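Local coordinates for methanol--corrinoid protein co-methyltransferase (Methanosarcina barkeri, PDB 2I2X) that transfers the methyl group of methanol to the corrinoid cobalt of its partner protein MtaC in methanogenesis, using a zinc-containing active site, at residues R72-F78 with S330-Y335; T66-E71 with I108-Y112; G37-P41 with C337-N341. All coordinates share one frame. Residues are numbered along the deposited sequence.

Interaction 1 (R72-F78 with S330-Y335); sequences RMVQVGF and SETLAY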
loop_
_atom_site.group_PDB
_atom_site.type_symbol
_atom_site.label_atom_id
_atom_site.label_comp_id
_atom_site.label_asym_id
_atom_site.label_seq_id
_atom_site.Cartn_x
_atom_site.Cartn_y
_atom_site.Cartn_z
ATOM N N ARG A 72 -5.823 -2.022 -14.370
ATOM C CA ARG A 72 -5.370 -3.056 -13.475
ATOM C C ARG A 72 -6.387 -4.167 -13.284
ATOM O O ARG A 72 -6.030 -5.338 -13.281
ATOM C CB ARG A 72 -4.976 -2.506 -12.110
ATOM C CG ARG A 72 -4.281 -3.610 -11.300
ATOM C CD ARG A 72 -2.851 -3.899 -11.895
ATOM N NE ARG A 72 -1.995 -3.905 -10.742
ATOM C CZ ARG A 72 -0.920 -3.171 -10.562
ATOM N NH1 ARG A 72 -0.425 -2.423 -11.516
ATOM N NH2 ARG A 72 -0.307 -3.257 -9.406
ATOM N N MET A 73 -7.649 -3.798 -13.093
ATOM C CA MET A 73 -8.682 -4.775 -12.810
ATOM C C MET A 73 -8.759 -5.794 -13.938
ATOM O O MET A 73 -8.874 -6.987 -13.670
ATOM C CB MET A 73 -10.043 -4.108 -12.590
ATOM C CG MET A 73 -10.176 -3.261 -11.309
ATOM S SD MET A 73 -9.595 -4.086 -9.808
ATOM C CE MET A 73 -11.098 -4.818 -9.384
ATOM N N VAL A 74 -8.664 -5.346 -15.189
ATOM C CA VAL A 74 -8.839 -6.268 -16.305
ATOM C C VAL A 74 -7.557 -7.090 -16.517
ATOM O O VAL A 74 -7.618 -8.232 -16.953
ATOM C CB VAL A 74 -9.374 -5.579 -17.631
ATOM C CG1 VAL A 74 -10.738 -4.844 -17.371
ATOM C CG2 VAL A 74 -8.360 -4.625 -18.208
ATOM N N GLN A 75 -6.411 -6.513 -16.163
ATOM C CA GLN A 75 -5.143 -7.219 -16.270
ATOM C C GLN A 75 -5.040 -8.358 -15.270
ATOM O O GLN A 75 -4.299 -9.304 -15.500
ATOM C CB GLN A 75 -3.957 -6.271 -16.096
ATOM C CG GLN A 75 -3.718 -5.331 -17.276
ATOM C CD GLN A 75 -3.113 -5.993 -18.527
ATOM O OE1 GLN A 75 -2.981 -7.213 -18.620
ATOM N NE2 GLN A 75 -2.766 -5.168 -19.506
ATOM N N VAL A 76 -5.773 -8.299 -14.165
ATOM C CA VAL A 76 -5.618 -9.342 -13.156
ATOM C C VAL A 76 -6.859 -10.246 -13.127
ATOM O O VAL A 76 -6.923 -11.230 -12.377
ATOM C CB VAL A 76 -5.221 -8.754 -11.760
ATOM C CG1 VAL A 76 -4.948 -9.871 -10.741
ATOM C CG2 VAL A 76 -4.016 -7.853 -11.893
ATOM N N GLY A 77 -7.826 -9.926 -13.979
ATOM C CA GLY A 77 -9.009 -10.772 -14.141
ATOM C C GLY A 77 -10.143 -10.504 -13.164
ATOM O O GLY A 77 -11.043 -11.323 -13.010
ATOM N N PHE A 78 -10.118 -9.362 -12.500
ATOM C CA PHE A 78 -11.164 -9.075 -11.500
ATOM C C PHE A 78 -12.491 -8.742 -12.172
ATOM O O PHE A 78 -12.513 -7.968 -13.130
ATOM C CB PHE A 78 -10.698 -7.987 -10.532
ATOM C CG PHE A 78 -9.505 -8.401 -9.706
ATOM C CD1 PHE A 78 -9.533 -9.596 -8.971
ATOM C CD2 PHE A 78 -8.335 -7.618 -9.678
ATOM C CE1 PHE A 78 -8.456 -9.980 -8.206
ATOM C CE2 PHE A 78 -7.245 -7.995 -8.902
ATOM C CZ PHE A 78 -7.310 -9.171 -8.161
ATOM N N SER A 330 -5.996 -1.231 -5.219
ATOM C CA SER A 330 -7.156 -1.900 -5.822
ATOM C C SER A 330 -6.927 -3.390 -5.981
ATOM O O SER A 330 -7.840 -4.192 -5.754
ATOM C CB SER A 330 -7.636 -1.254 -7.144
ATOM O OG SER A 330 -6.580 -1.098 -8.086
ATOM N N GLU A 331 -5.709 -3.769 -6.359
ATOM C CA GLU A 331 -5.368 -5.191 -6.500
ATOM C C GLU A 331 -5.515 -5.959 -5.163
ATOM O O GLU A 331 -6.131 -7.032 -5.138
ATOM C CB GLU A 331 -3.983 -5.390 -7.166
ATOM C CG GLU A 331 -3.448 -6.879 -7.160
ATOM C CD GLU A 331 -2.356 -7.181 -8.186
ATOM O OE1 GLU A 331 -2.262 -6.462 -9.208
ATOM O OE2 GLU A 331 -1.583 -8.153 -7.980
ATOM N N THR A 332 -4.992 -5.410 -4.066
ATOM C CA THR A 332 -5.176 -6.012 -2.738
ATOM C C THR A 332 -6.684 -6.105 -2.352
ATOM O O THR A 332 -7.175 -7.163 -1.926
ATOM C CB THR A 332 -4.361 -5.245 -1.675
ATOM O OG1 THR A 332 -3.029 -4.979 -2.159
ATOM C CG2 THR A 332 -4.269 -6.026 -0.422
ATOM N N LEU A 333 -7.429 -5.014 -2.529
ATOM C CA LEU A 333 -8.851 -5.042 -2.247
ATOM C C LEU A 333 -9.543 -6.125 -3.054
ATOM O O LEU A 333 -10.286 -6.956 -2.504
ATOM C CB LEU A 333 -9.525 -3.689 -2.560
ATOM C CG LEU A 333 -9.103 -2.476 -1.747
ATOM C CD1 LEU A 333 -9.582 -1.257 -2.386
ATOM C CD2 LEU A 333 -9.569 -2.560 -0.280
ATOM N N ALA A 334 -9.288 -6.140 -4.357
ATOM C CA ALA A 334 -9.969 -7.106 -5.209
ATOM C C ALA A 334 -9.618 -8.545 -4.827
ATOM O O ALA A 334 -10.455 -9.448 -4.932
ATOM C CB ALA A 334 -9.672 -6.847 -6.665
ATOM N N TYR A 335 -8.392 -8.761 -4.373
ATOM C CA TYR A 335 -8.018 -10.093 -3.962
ATOM C C TYR A 335 -8.702 -10.462 -2.642
ATOM O O TYR A 335 -9.140 -11.596 -2.462
ATOM C CB TYR A 335 -6.493 -10.197 -3.850
ATOM C CG TYR A 335 -5.779 -10.714 -5.086
ATOM C CD1 TYR A 335 -6.100 -11.964 -5.634
ATOM C CD2 TYR A 335 -4.760 -9.979 -5.683
ATOM C CE1 TYR A 335 -5.442 -12.462 -6.749
ATOM C CE2 TYR A 335 -4.096 -10.466 -6.808
ATOM C CZ TYR A 335 -4.445 -11.708 -7.347
ATOM O OH TYR A 335 -3.751 -12.219 -8.446
#
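Start at S330, which points its CB bond toward helix 55-76 and touches it lightly, its CB 4.4 Å from M73 SD; its OG is held by V326 O within its own helix. E331 supplies the polar link: R72 NE donates to E331 OE1 at 3.0 Å, a salt bridge with a 150° angle at the hydrogen. V76 CG2 sits 3.5 Å from that same E331 OE1, and S296 OG of the second MtaB subunit also bonds it. A334 sits on the F78 ring. Its CB lies 3.2 Å from the ring centroid and 7° off the normal, a CH-pi contact, and M73 CE is 3.7 Å from A334 CB. F78 gets there because G77, with positive phi, turns the chain off the helix in a Schellman-type ending, where F78 N donates a hydrogen bond to M73 O (2.9 Å). Y335 finishes the segment: the F78 edge meets its face, centroids 4.9 Å apart and planes at 89°, and V76 CG1 lies 3.9 Å from Y335 CZ. Its OH bonds D297 O of the second subunit. In this TIM barrel, the contact joins helices 55-76 and 325-345, first and last of the surrounding layer; the 72-76 and 330-335 segments cross at -52°, 10.4 Å apart at closest. With E331 and Y335 also bonded across the interface, charge pair and aromatic pair belong to both fold and dimer contact.

Interaction 2 (T66-E71 with I108-Y112); sequences TTDVME and IMEKY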
loop_
_atom_site.group_PDB
_atom_site.type_symbol
_atom_site.label_atom_id
_atom_site.label_comp_id
_atom_site.label_asym_id
_atom_site.label_seq_id
_atom_site.Cartn_x
_atom_site.Cartn_y
_atom_site.Cartn_z
ATOM N N THR A 66 -8.675 6.861 -12.966
ATOM C CA THR A 66 -9.721 5.997 -13.450
ATOM C C THR A 66 -9.140 5.004 -14.441
ATOM O O THR A 66 -9.390 3.795 -14.350
ATOM C CB THR A 66 -10.876 6.792 -14.095
ATOM O OG1 THR A 66 -11.306 7.822 -13.200
ATOM C CG2 THR A 66 -12.053 5.893 -14.397
ATOM N N THR A 67 -8.354 5.504 -15.379
ATOM C CA THR A 67 -7.705 4.631 -16.317
ATOM C C THR A 67 -6.836 3.635 -15.575
ATOM O O THR A 67 -6.909 2.467 -15.856
ATOM C CB THR A 67 -6.911 5.429 -17.372
ATOM O OG1 THR A 67 -7.844 6.202 -18.147
ATOM C CG2 THR A 67 -6.111 4.507 -18.286
ATOM N N ASP A 68 -6.040 4.073 -14.616
ATOM C CA ASP A 68 -5.123 3.156 -13.924
ATOM C C ASP A 68 -5.798 1.982 -13.194
ATOM O O ASP A 68 -5.335 0.825 -13.256
ATOM C CB ASP A 68 -4.255 3.934 -12.947
ATOM C CG ASP A 68 -3.175 4.726 -13.645
ATOM O OD1 ASP A 68 -3.098 4.668 -14.900
ATOM O OD2 ASP A 68 -2.406 5.417 -12.942
ATOM N N VAL A 69 -6.893 2.305 -12.521
ATOM C CA VAL A 69 -7.741 1.346 -11.849
ATOM C C VAL A 69 -8.385 0.360 -12.831
ATOM O O VAL A 69 -8.290 -0.863 -12.633
ATOM C CB VAL A 69 -8.885 2.080 -11.072
ATOM C CG1 VAL A 69 -9.846 1.073 -10.480
ATOM C CG2 VAL A 69 -8.321 2.993 -9.995
ATOM N N MET A 70 -9.058 0.858 -13.870
ATOM C CA MET A 70 -9.762 -0.063 -14.772
ATOM C C MET A 70 -8.738 -1.014 -15.459
ATOM O O MET A 70 -8.956 -2.215 -15.581
ATOM C CB MET A 70 -10.619 0.686 -15.811
ATOM C CG MET A 70 -11.741 1.611 -15.240
ATOM S SD MET A 70 -12.914 0.766 -14.135
ATOM C CE MET A 70 -13.629 -0.526 -15.162
ATOM N N GLU A 71 -7.615 -0.452 -15.875
ATOM C CA GLU A 71 -6.590 -1.202 -16.547
ATOM C C GLU A 71 -6.135 -2.338 -15.622
ATOM O O GLU A 71 -6.146 -3.501 -16.014
ATOM C CB GLU A 71 -5.443 -0.255 -16.970
ATOM C CG GLU A 71 -4.315 -0.898 -17.790
ATOM C CD GLU A 71 -4.773 -1.528 -19.118
ATOM O OE1 GLU A 71 -5.858 -1.151 -19.649
ATOM O OE2 GLU A 71 -4.018 -2.410 -19.618
ATOM N N ILE A 108 -14.655 6.847 -19.228
ATOM C CA ILE A 108 -13.629 5.809 -19.253
ATOM C C ILE A 108 -14.201 4.457 -18.784
ATOM O O ILE A 108 -13.947 3.413 -19.417
ATOM C CB ILE A 108 -12.416 6.222 -18.409
ATOM C CG1 ILE A 108 -11.667 7.364 -19.113
ATOM C CG2 ILE A 108 -11.536 5.023 -18.074
ATOM C CD1 ILE A 108 -10.857 8.236 -18.177
ATOM N N MET A 109 -14.993 4.494 -17.712
ATOM C CA MET A 109 -15.591 3.290 -17.138
ATOM C C MET A 109 -16.446 2.588 -18.157
ATOM O O MET A 109 -16.440 1.352 -18.218
ATOM C CB MET A 109 -16.417 3.605 -15.873
ATOM C CG MET A 109 -15.586 4.058 -14.674
ATOM S SD MET A 109 -16.609 4.454 -13.235
ATOM C CE MET A 109 -15.498 5.565 -12.413
ATOM N N GLU A 110 -17.169 3.370 -18.965
ATOM C CA GLU A 110 -17.994 2.827 -20.081
ATOM C C GLU A 110 -17.138 2.170 -21.138
ATOM O O GLU A 110 -17.447 1.063 -21.571
ATOM C CB GLU A 110 -18.873 3.892 -20.725
ATOM C CG GLU A 110 -20.166 4.126 -19.950
ATOM C CD GLU A 110 -20.752 5.558 -20.044
ATOM O OE1 GLU A 110 -20.098 6.515 -20.505
ATOM O OE2 GLU A 110 -21.906 5.719 -19.616
ATOM N N LYS A 111 -16.059 2.832 -21.542
ATOM C CA LYS A 111 -15.178 2.243 -22.525
ATOM C C LYS A 111 -14.714 0.827 -22.066
ATOM O O LYS A 111 -14.737 -0.118 -22.866
ATOM C CB LYS A 111 -14.008 3.193 -22.861
ATOM C CG LYS A 111 -12.999 2.638 -23.909
ATOM C CD LYS A 111 -11.633 3.384 -23.953
ATOM C CE LYS A 111 -10.453 2.511 -24.557
ATOM N NZ LYS A 111 -9.595 1.767 -23.521
ATOM N N TYR A 112 -14.341 0.676 -20.786
ATOM C CA TYR A 112 -13.875 -0.610 -20.264
ATOM C C TYR A 112 -14.995 -1.610 -20.138
ATOM O O TYR A 112 -14.811 -2.787 -20.454
ATOM C CB TYR A 112 -13.158 -0.466 -18.917
ATOM C CG TYR A 112 -11.714 -0.100 -19.062
ATOM C CD1 TYR A 112 -11.332 1.232 -19.272
ATOM C CD2 TYR A 112 -10.712 -1.090 -19.025
ATOM C CE1 TYR A 112 -10.012 1.579 -19.424
ATOM C CE2 TYR A 112 -9.377 -0.756 -19.191
ATOM C CZ TYR A 112 -9.034 0.588 -19.380
ATOM O OH TYR A 112 -7.717 0.948 -19.531
#
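One hydrogen bond spans this helix pair, from Y112 OH to E71 OE1 at 2.8 Å. E71 starts off sideways, but its carboxylate swings round to the edge of the tyrosine ring, and its other oxygen, OE2, takes a bond from Q75 NE2. So the acid is tied both to its own helix and to the neighbour. Ring contact comes next: M70 CB lies over the face of Y112, 3.5 Å from the ring centroid and 9° off the normal, a CH-pi contact that sets the ring face against M70 CB. Y112 gives up more surface than any other residue here. The two helices, 55-76 and 95-116, are successive outer helices of the TIM barrel, joined through strand 80-86 in beta-alpha order; their segments 66-71 and 108-112 run nearly alongside each other, at 22° with axes 10.0 Å apart at closest approach. On the barrel side, T66, M70 and M109 all touch L83 of that strand. The remaining contacts are van der Waals. T66 CG2 meets I108 CG2 at 3.8 Å and M109 CE at 4.0 Å, and M70 SD comes within 4.3 Å of M109 CG. Further out, I108 CD1 sits 3.6 Å from T67 OG1, a hydroxyl already bonded to E63 O a turn earlier in the helix.

Interaction 3 (G37-P41 with C337-N341); sequences GYTIP and CALMN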
loop_
_atom_site.group_PDB
_atom_site.type_symbol
_atom_site.label_atom_id
_atom_site.label_comp_id
_atom_site.label_asym_id
_atom_site.label_seq_id
_atom_site.Cartn_x
_atom_site.Cartn_y
_atom_site.Cartn_z
ATOM N N GLY A 37 -24.705 -11.491 -3.316
ATOM C CA GLY A 37 -24.006 -12.769 -3.436
ATOM C C GLY A 37 -22.542 -12.603 -3.863
ATOM O O GLY A 37 -21.942 -13.551 -4.286
ATOM N N TYR A 38 -21.984 -11.385 -3.775
ATOM C CA TYR A 38 -20.543 -11.182 -3.965
ATOM C C TYR A 38 -20.039 -9.852 -3.385
ATOM O O TYR A 38 -20.699 -8.825 -3.544
ATOM C CB TYR A 38 -20.119 -11.310 -5.439
ATOM C CG TYR A 38 -20.753 -10.336 -6.409
ATOM C CD1 TYR A 38 -21.932 -10.655 -7.090
ATOM C CD2 TYR A 38 -20.161 -9.109 -6.659
ATOM C CE1 TYR A 38 -22.504 -9.755 -8.005
ATOM C CE2 TYR A 38 -20.714 -8.201 -7.573
ATOM C CZ TYR A 38 -21.884 -8.528 -8.248
ATOM O OH TYR A 38 -22.379 -7.622 -9.184
ATOM N N THR A 39 -18.870 -9.887 -2.743
ATOM C CA THR A 39 -18.243 -8.670 -2.246
ATOM C C THR A 39 -17.600 -7.909 -3.402
ATOM O O THR A 39 -17.201 -8.511 -4.400
ATOM C CB THR A 39 -17.183 -8.979 -1.178
ATOM O OG1 THR A 39 -16.188 -9.860 -1.732
ATOM C CG2 THR A 39 -17.826 -9.629 0.062
ATOM N N ILE A 40 -17.506 -6.589 -3.277
ATOM C CA ILE A 40 -16.943 -5.755 -4.345
ATOM C C ILE A 40 -15.882 -4.811 -3.797
ATOM O O ILE A 40 -16.122 -4.138 -2.783
ATOM C CB ILE A 40 -18.004 -4.881 -5.005
ATOM C CG1 ILE A 40 -19.140 -5.720 -5.583
ATOM C CG2 ILE A 40 -17.398 -4.067 -6.112
ATOM C CD1 ILE A 40 -20.461 -4.974 -5.546
ATOM N N PRO A 41 -14.703 -4.744 -4.464
ATOM C CA PRO A 41 -13.725 -3.758 -3.992
ATOM C C PRO A 41 -14.161 -2.346 -4.351
ATOM O O PRO A 41 -14.743 -2.125 -5.410
ATOM C CB PRO A 41 -12.439 -4.153 -4.738
ATOM C CG PRO A 41 -12.925 -4.826 -6.000
ATOM C CD PRO A 41 -14.215 -5.514 -5.628
ATOM N N CYS A 337 -11.518 -9.442 -1.804
ATOM C CA CYS A 337 -12.856 -9.803 -2.237
ATOM C C CYS A 337 -12.885 -11.197 -2.842
ATOM O O CYS A 337 -13.824 -11.957 -2.586
ATOM C CB CYS A 337 -13.471 -8.755 -3.174
ATOM S SG CYS A 337 -13.920 -7.136 -2.331
ATOM N N ALA A 338 -11.860 -11.566 -3.611
ATOM C CA ALA A 338 -11.880 -12.857 -4.285
ATOM C C ALA A 338 -11.924 -14.040 -3.279
ATOM O O ALA A 338 -12.611 -15.047 -3.507
ATOM C CB ALA A 338 -10.717 -12.990 -5.299
ATOM N N LEU A 339 -11.251 -13.872 -2.151
ATOM C CA LEU A 339 -11.234 -14.851 -1.063
ATOM C C LEU A 339 -12.628 -14.991 -0.505
ATOM O O LEU A 339 -13.173 -16.107 -0.333
ATOM C CB LEU A 339 -10.261 -14.398 0.048
ATOM C CG LEU A 339 -10.093 -15.386 1.205
ATOM C CD1 LEU A 339 -9.438 -16.702 0.707
ATOM C CD2 LEU A 339 -9.332 -14.763 2.413
ATOM N N MET A 340 -13.234 -13.844 -0.238
ATOM C CA MET A 340 -14.569 -13.847 0.319
ATOM C C MET A 340 -15.495 -14.503 -0.693
ATOM O O MET A 340 -16.267 -15.371 -0.313
ATOM C CB MET A 340 -15.015 -12.435 0.713
ATOM C CG MET A 340 -14.462 -11.978 2.086
ATOM S SD MET A 340 -15.049 -10.325 2.552
ATOM C CE MET A 340 -14.090 -9.252 1.465
ATOM N N ASN A 341 -15.391 -14.147 -1.979
ATOM C CA ASN A 341 -16.358 -14.655 -2.943
ATOM C C ASN A 341 -16.241 -16.141 -3.151
ATOM O O ASN A 341 -17.243 -16.783 -3.424
ATOM C CB ASN A 341 -16.321 -13.895 -4.268
ATOM C CG ASN A 341 -16.661 -12.414 -4.111
ATOM O OD1 ASN A 341 -17.255 -11.980 -3.084
ATOM N ND2 ASN A 341 -16.317 -11.618 -5.142
#
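This is a buried contact between helix and strand entry, where the last outer helix, 325-345, covers the chain as it runs into the barrel strand 40-43. N341 does most of the polar work. Its OD1 accepts twice from T39, from the backbone N at 2.7 Å and from OG1 at 2.7 Å, while N341 ND2 reaches back to T39 O in a weak bond of 3.3 Å. The amide thus reads both backbone polar groups of a single residue just ahead of the strand. In the TIM barrel, strand 40-43 lies between strand 80-86 and the last barrel strand, 309-311, so a helix that comes after the last strand is bonded here to the residue leading into the first. A turn earlier in the helix, C337 packs on the strand itself: its SG lies 3.3 Å from P41 N and 3.7 Å from P41 CD, and its CB is 3.3 Å from T39 OG1. M340 CB adds an approach of 3.7 Å to the same T39 OG1.

The three contacts follow one arc of the barrel wall. Interaction 1 is the middle one, its centre 12 Å from each of the others. It shares helix 55-76 with interaction 2, where V74 CG1 meets Y112 CD2 at 4.1 Å, and helix 325-345 with interaction 3. P41 bridges to the latter: P41 CB is 3.7 Å from L333 CB, and P41 CG is 3.8 Å from M73 CE. Interactions 2 and 3 do not touch, their centres 20 Å apart. All three lie away from the zinc site of E164, C220 and C269 and the corrinoid pocket; the R72 side chain is about 9 Å from a bound corrinoid and 13 Å from a zinc ion, which does not place interaction 1 at that zinc site.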